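Local coordinates for protein tudor (Drosophila melanogaster, PDB 4Q5W) that may act in piRNA-mediated transposon repression with Piwi proteins, is required in oogenesis for primordial germ cell formation, and is represented here by its extended Tudor 9 domain, at residues 47-53 against 65-71; 72-77 against 89-93. One frame throughout, in Å; residues are numbered along the deposited sequence. Where two conformers were deposited one is given.

Contact 1. Residues 47-53 against 65-71; sequences AAVDDMC and RSRILEV
Residues 65-71 are extended strand; 47-53 approach antiparallel through a type II turn, A48 to D51 (V49 phi/psi -52/138°, D50 77/-4°), closed by D51 N to A48 O (3.0 Å) and by A48 N to D51 OD2 (2.9 Å). R65 starts sideways and sends its guanidinium to a salt bridge with D83. S66 pairs with C53 (CA-CA 5.2 Å): S66 N donates to C53 O (2.8 Å) and C53 N to S66 O (2.9 Å). R67 (t,t,p) faces M52 as a non-hydrogen-bonded pair (CA-CA 4.6 Å); its CD touches M52 SD (3.7 Å), and R67 NH2 salt-bridges D50 OD1 (3.5 Å; D50 chi1 m). I68 N donates to D51 O (3.0 Å), and I68 O accepts from D50 N (2.8 Å). I68 (m,m) meets C53 SG through CD1 (3.8 Å) and A47 CB through CG1 (4.0 Å). L69 and E70 both face K78 in a classic beta bulge; then V71 CG2 reaches V49 CG2 (4.3 Å). This is the first hairpin of the SH3-like Tudor barrel.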
loop_
_atom_site.group_PDB
_atom_site.type_symbol
_atom_site.label_atom_id
_atom_site.label_comp_id
_atom_site.label_asym_id
_atom_site.label_seq_id
_atom_site.Cartn_x
_atom_site.Cartn_y
_atom_site.Cartn_z
ATOM N N ALA A 47 -14.636 -1.583 -18.806
ATOM C CA ALA A 47 -14.016 -2.702 -18.106
ATOM C C ALA A 47 -14.974 -3.264 -17.055
ATOM O O ALA A 47 -15.964 -2.629 -16.713
ATOM C CB ALA A 47 -12.723 -2.262 -17.456
ATOM N N ALA A 48 -14.683 -4.464 -16.559
ATOM C CA ALA A 48 -15.493 -5.081 -15.513
ATOM C C ALA A 48 -14.642 -5.250 -14.259
ATOM O O ALA A 48 -13.426 -5.146 -14.326
ATOM C CB ALA A 48 -16.039 -6.433 -15.984
ATOM N N VAL A 49 -15.293 -5.491 -13.124
ATOM C CA VAL A 49 -14.594 -5.702 -11.857
ATOM C C VAL A 49 -13.533 -6.787 -12.038
ATOM O O VAL A 49 -13.773 -7.776 -12.727
ATOM C CB VAL A 49 -15.588 -6.082 -10.750
ATOM C CG1 VAL A 49 -14.863 -6.557 -9.509
ATOM C CG2 VAL A 49 -16.485 -4.890 -10.423
ATOM N N ASP A 50 -12.360 -6.561 -11.450
ATOM C CA ASP A 50 -11.192 -7.451 -11.557
ATOM C C ASP A 50 -10.392 -7.383 -12.863
ATOM O O ASP A 50 -9.354 -8.036 -12.978
ATOM C CB ASP A 50 -11.525 -8.904 -11.176
ATOM C CG ASP A 50 -11.931 -9.039 -9.719
ATOM O OD1 ASP A 50 -11.461 -8.233 -8.891
ATOM O OD2 ASP A 50 -12.724 -9.947 -9.402
ATOM N N ASP A 51 -10.842 -6.599 -13.843
ATOM C CA ASP A 51 -10.033 -6.436 -15.051
ATOM C C ASP A 51 -8.711 -5.754 -14.716
ATOM O O ASP A 51 -8.658 -4.855 -13.872
ATOM C CB ASP A 51 -10.766 -5.652 -16.155
ATOM C CG ASP A 51 -11.786 -6.499 -16.896
ATOM O OD1 ASP A 51 -11.841 -7.727 -16.648
ATOM O OD2 ASP A 51 -12.536 -5.937 -17.734
ATOM N N MET A 52 -7.648 -6.195 -15.379
ATOM C CA MET A 52 -6.334 -5.596 -15.228
ATOM C C MET A 52 -6.134 -4.565 -16.327
ATOM O O MET A 52 -6.519 -4.789 -17.471
ATOM C CB MET A 52 -5.246 -6.663 -15.325
ATOM C CG MET A 52 -5.520 -7.896 -14.486
ATOM S SD MET A 52 -5.683 -7.505 -12.741
ATOM C CE MET A 52 -4.203 -6.586 -12.473
ATOM N N CYS A 53 -5.534 -3.435 -15.970
ATOM C CA CYS A 53 -5.358 -2.327 -16.900
ATOM C C CYS A 53 -4.293 -1.368 -16.361
ATOM O O CYS A 53 -3.548 -1.718 -15.451
ATOM C CB CYS A 53 -6.683 -1.597 -17.106
ATOM S SG CYS A 53 -7.500 -1.091 -15.577
ATOM N N ARG A 65 0.049 0.172 -12.974
ATOM C CA ARG A 65 -0.746 -1.021 -13.175
ATOM C C ARG A 65 -1.920 -0.997 -12.214
ATOM O O ARG A 65 -1.760 -0.666 -11.037
ATOM C CB ARG A 65 0.076 -2.280 -12.933
ATOM C CG ARG A 65 1.216 -2.457 -13.922
ATOM C CD ARG A 65 1.613 -3.912 -13.997
ATOM N NE ARG A 65 2.189 -4.383 -12.739
ATOM C CZ ARG A 65 2.459 -5.657 -12.487
ATOM N NH1 ARG A 65 2.984 -6.009 -11.315
ATOM N NH2 ARG A 65 2.207 -6.575 -13.412
ATOM N N SER A 66 -3.096 -1.365 -12.708
ATOM C CA SER A 66 -4.311 -1.253 -11.913
ATOM C C SER A 66 -5.251 -2.430 -12.082
ATOM O O SER A 66 -5.192 -3.149 -13.076
ATOM C CB SER A 66 -5.056 0.029 -12.285
ATOM O OG SER A 66 -5.250 0.092 -13.693
ATOM N N ARG A 67 -6.143 -2.600 -11.107
ATOM C CA ARG A 67 -7.211 -3.584 -11.190
ATOM C C ARG A 67 -8.515 -2.897 -10.808
ATOM O O ARG A 67 -8.564 -2.127 -9.848
ATOM C CB ARG A 67 -6.957 -4.787 -10.269
ATOM C CG ARG A 67 -8.084 -5.812 -10.271
ATOM C CD ARG A 67 -7.679 -7.134 -9.611
ATOM N NE ARG A 67 -6.951 -6.924 -8.360
ATOM C CZ ARG A 67 -7.533 -6.728 -7.181
ATOM N NH1 ARG A 67 -6.790 -6.556 -6.093
ATOM N NH2 ARG A 67 -8.857 -6.712 -7.084
ATOM N N ILE A 68 -9.566 -3.164 -11.570
ATOM C CA ILE A 68 -10.857 -2.541 -11.321
ATOM C C ILE A 68 -11.502 -3.110 -10.063
ATOM O O ILE A 68 -11.724 -4.318 -9.960
ATOM C CB ILE A 68 -11.819 -2.743 -12.511
ATOM C CG1 ILE A 68 -11.178 -2.243 -13.811
ATOM C CG2 ILE A 68 -13.139 -2.033 -12.259
ATOM C CD1 ILE A 68 -10.874 -0.763 -13.827
ATOM N N LEU A 69 -11.798 -2.233 -9.112
ATOM C CA LEU A 69 -12.512 -2.626 -7.903
ATOM C C LEU A 69 -14.020 -2.441 -8.064
ATOM O O LEU A 69 -14.807 -3.319 -7.698
ATOM C CB LEU A 69 -12.021 -1.813 -6.711
ATOM C CG LEU A 69 -10.580 -2.103 -6.283
ATOM C CD1 LEU A 69 -10.162 -1.181 -5.160
ATOM C CD2 LEU A 69 -10.454 -3.563 -5.861
ATOM N N GLU A 70 -14.421 -1.291 -8.603
ATOM C CA GLU A 70 -15.834 -0.983 -8.770
ATOM C C GLU A 70 -16.102 -0.229 -10.069
ATOM O O GLU A 70 -15.339 0.657 -10.455
ATOM C CB GLU A 70 -16.338 -0.165 -7.577
ATOM C CG GLU A 70 -17.845 0.031 -7.537
ATOM C CD GLU A 70 -18.304 0.756 -6.287
ATOM O OE1 GLU A 70 -17.448 1.098 -5.447
ATOM O OE2 GLU A 70 -19.523 0.987 -6.148
ATOM N N VAL A 71 -17.182 -0.605 -10.742
ATOM C CA VAL A 71 -17.646 0.114 -11.918
ATOM C C VAL A 71 -18.644 1.148 -11.409
ATOM O O VAL A 71 -19.716 0.798 -10.910
ATOM C CB VAL A 71 -18.298 -0.842 -12.931
ATOM C CG1 VAL A 71 -18.815 -0.078 -14.142
ATOM C CG2 VAL A 71 -17.288 -1.896 -13.369
#

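Contact 2. Residues 72-77 against 89-93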
loop_
_atom_site.group_PDB
_atom_site.type_symbol
_atom_site.label_atom_id
_atom_site.label_comp_id
_atom_site.label_asym_id
_atom_site.label_seq_id
_atom_site.Cartn_x
_atom_site.Cartn_y
_atom_site.Cartn_z
ATOM N N LEU A 72 -18.274 2.421 -11.508
ATOM C CA LEU A 72 -19.077 3.502 -10.941
ATOM C C LEU A 72 -19.975 4.152 -11.983
ATOM O O LEU A 72 -19.875 3.866 -13.174
ATOM C CB LEU A 72 -18.167 4.562 -10.320
ATOM C CG LEU A 72 -17.276 4.073 -9.183
ATOM C CD1 LEU A 72 -16.287 5.147 -8.781
ATOM C CD2 LEU A 72 -18.132 3.659 -8.002
ATOM N N GLU A 73 -20.855 5.035 -11.523
ATOM C CA GLU A 73 -21.675 5.824 -12.430
ATOM C C GLU A 73 -20.815 6.870 -13.130
ATOM O O GLU A 73 -19.675 7.111 -12.729
ATOM C CB GLU A 73 -22.823 6.496 -11.669
ATOM C CG GLU A 73 -23.778 5.519 -10.989
ATOM C CD GLU A 73 -24.587 4.680 -11.975
ATOM O OE1 GLU A 73 -24.635 5.030 -13.177
ATOM O OE2 GLU A 73 -25.180 3.667 -11.545
ATOM N N ASP A 74 -21.365 7.477 -14.180
ATOM C CA ASP A 74 -20.680 8.517 -14.950
ATOM C C ASP A 74 -19.376 8.027 -15.578
ATOM O O ASP A 74 -18.436 8.801 -15.776
ATOM C CB ASP A 74 -20.441 9.769 -14.097
ATOM C CG ASP A 74 -21.711 10.562 -13.853
ATOM O OD1 ASP A 74 -22.443 10.241 -12.892
ATOM O OD2 ASP A 74 -21.976 11.510 -14.622
ATOM N N ASP A 75 -19.338 6.737 -15.892
ATOM C CA ASP A 75 -18.180 6.120 -16.531
ATOM C C ASP A 75 -16.884 6.295 -15.739
ATOM O O ASP A 75 -15.811 6.479 -16.315
ATOM C CB ASP A 75 -18.015 6.631 -17.962
ATOM C CG ASP A 75 -19.009 6.002 -18.916
ATOM O OD1 ASP A 75 -20.123 5.652 -18.467
ATOM O OD2 ASP A 75 -18.673 5.845 -20.110
ATOM N N GLN A 76 -16.995 6.241 -14.419
ATOM C CA GLN A 76 -15.812 6.261 -13.566
ATOM C C GLN A 76 -15.550 4.874 -13.001
ATOM O O GLN A 76 -16.431 4.015 -13.013
ATOM C CB GLN A 76 -15.982 7.281 -12.442
ATOM C CG GLN A 76 -16.017 8.719 -12.931
ATOM C CD GLN A 76 -15.764 9.714 -11.820
ATOM O OE1 GLN A 76 -16.416 9.677 -10.778
ATOM N NE2 GLN A 76 -14.800 10.603 -12.030
ATOM N N TYR A 77 -14.333 4.654 -12.515
ATOM C CA TYR A 77 -13.960 3.380 -11.914
ATOM C C TYR A 77 -13.172 3.636 -10.647
ATOM O O TYR A 77 -12.327 4.526 -10.619
ATOM C CB TYR A 77 -13.057 2.583 -12.858
ATOM C CG TYR A 77 -13.652 2.279 -14.211
ATOM C CD1 TYR A 77 -14.210 1.037 -14.476
ATOM C CD2 TYR A 77 -13.627 3.220 -15.233
ATOM C CE1 TYR A 77 -14.741 0.744 -15.712
ATOM C CE2 TYR A 77 -14.167 2.937 -16.480
ATOM C CZ TYR A 77 -14.718 1.694 -16.711
ATOM O OH TYR A 77 -15.243 1.382 -17.939
ATOM N N VAL A 89 -9.908 6.945 -7.949
ATOM C CA VAL A 89 -11.014 6.956 -8.898
ATOM C C VAL A 89 -10.589 7.670 -10.163
ATOM O O VAL A 89 -10.109 8.808 -10.114
ATOM C CB VAL A 89 -12.255 7.646 -8.315
ATOM C CG1 VAL A 89 -13.293 7.886 -9.397
ATOM C CG2 VAL A 89 -12.833 6.811 -7.185
ATOM N N VAL A 90 -10.760 6.992 -11.295
ATOM C CA VAL A 90 -10.337 7.521 -12.580
ATOM C C VAL A 90 -11.503 7.494 -13.564
ATOM O O VAL A 90 -12.516 6.822 -13.329
ATOM C CB VAL A 90 -9.171 6.702 -13.158
ATOM C CG1 VAL A 90 -8.018 6.632 -12.156
ATOM C CG2 VAL A 90 -9.642 5.305 -13.504
ATOM N N ASP A 91 -11.371 8.230 -14.659
ATOM C CA ASP A 91 -12.409 8.223 -15.678
ATOM C C ASP A 91 -11.879 7.742 -17.022
ATOM O O ASP A 91 -12.586 7.792 -18.026
ATOM C CB ASP A 91 -13.079 9.598 -15.808
ATOM C CG ASP A 91 -12.131 10.676 -16.291
ATOM O OD1 ASP A 91 -10.918 10.406 -16.401
ATOM O OD2 ASP A 91 -12.607 11.803 -16.560
ATOM N N LYS A 92 -10.641 7.269 -17.025
ATOM C CA LYS A 92 -10.010 6.761 -18.238
ATOM C C LYS A 92 -9.104 5.576 -17.928
ATOM O O LYS A 92 -8.335 5.600 -16.969
ATOM C CB LYS A 92 -9.206 7.863 -18.924
ATOM C CG LYS A 92 -8.598 7.446 -20.248
ATOM C CD LYS A 92 -7.848 8.600 -20.882
ATOM C CE LYS A 92 -7.327 8.239 -22.261
ATOM N NZ LYS A 92 -6.556 9.358 -22.860
ATOM N N LEU A 93 -9.192 4.543 -18.756
ATOM C CA LEU A 93 -8.413 3.329 -18.565
ATOM C C LEU A 93 -7.553 3.081 -19.790
ATOM O O LEU A 93 -7.965 3.388 -20.915
ATOM C CB LEU A 93 -9.344 2.132 -18.377
ATOM C CG LEU A 93 -10.321 2.199 -17.203
ATOM C CD1 LEU A 93 -11.199 0.968 -17.191
ATOM C CD2 LEU A 93 -9.579 2.357 -15.873
HETATM O O HOH W 1 -14.803 6.228 -18.700
#
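The last hairpin of the SH3-like Tudor barrel starts here, where the turn after strand 63-71 enters strand 77-81 and strand 87-90 runs out. Y77 and V90 form an antiparallel hydrogen-bonded pair, with Y77 N to V90 O at 2.9 Å and V90 N to Y77 O at 3.0 Å. Y77 is the residue most covered by the other segment: chi1 m (-58°) and chi2 near -100° turn its ring so that L93, in the m,t rotamer, lays CD1 over one face, a CH-pi contact 3.6 Å from the centroid and 11° off the ring normal. V90, chi1 m, adds CG2 at 4.4 Å from Y77 CB, and Y77 OH is hydrogen-bonded to A47 N. On the more exposed side, L72, also m,t, brings CD1 to 4.1 Å from CG1 of V89 (chi1 t), and Q76, whose chi1 m and chi2 t extend the side chain, sets OE1 3.9 Å from V89 CG1. D74 and D75 have positive phi and turn the chain round; L72 N bonds to Q76 O at 2.9 Å. Beyond the last strand pair, one water donates to both D75 O (2.6 Å) and D91 O (2.8 Å).

From the N terminus, the chain passes through 47-53, turns, and returns along 65-71, where contact 1 closes the first hairpin. It runs straight on into 72-77, follows strand 77-81, turns, and comes back along 87-90 to 89-93, where contact 2 closes the next loop; the two are in series, neither enclosing the other. In one four-stranded antiparallel sheet, contact 1 joins edge strand 52-56 to 63-71, contact 2 joins 77-81 to edge strand 87-90. The sheet curves strongly: V90 and L93 pack on V55, and L93 on C53. Linking the contacts, L93 CD1 packs on I68 CD1 (3.8 Å) and A47 CB (3.6 Å), and A47 N probably hydrogen-bonds Y77 OH (3.1 Å).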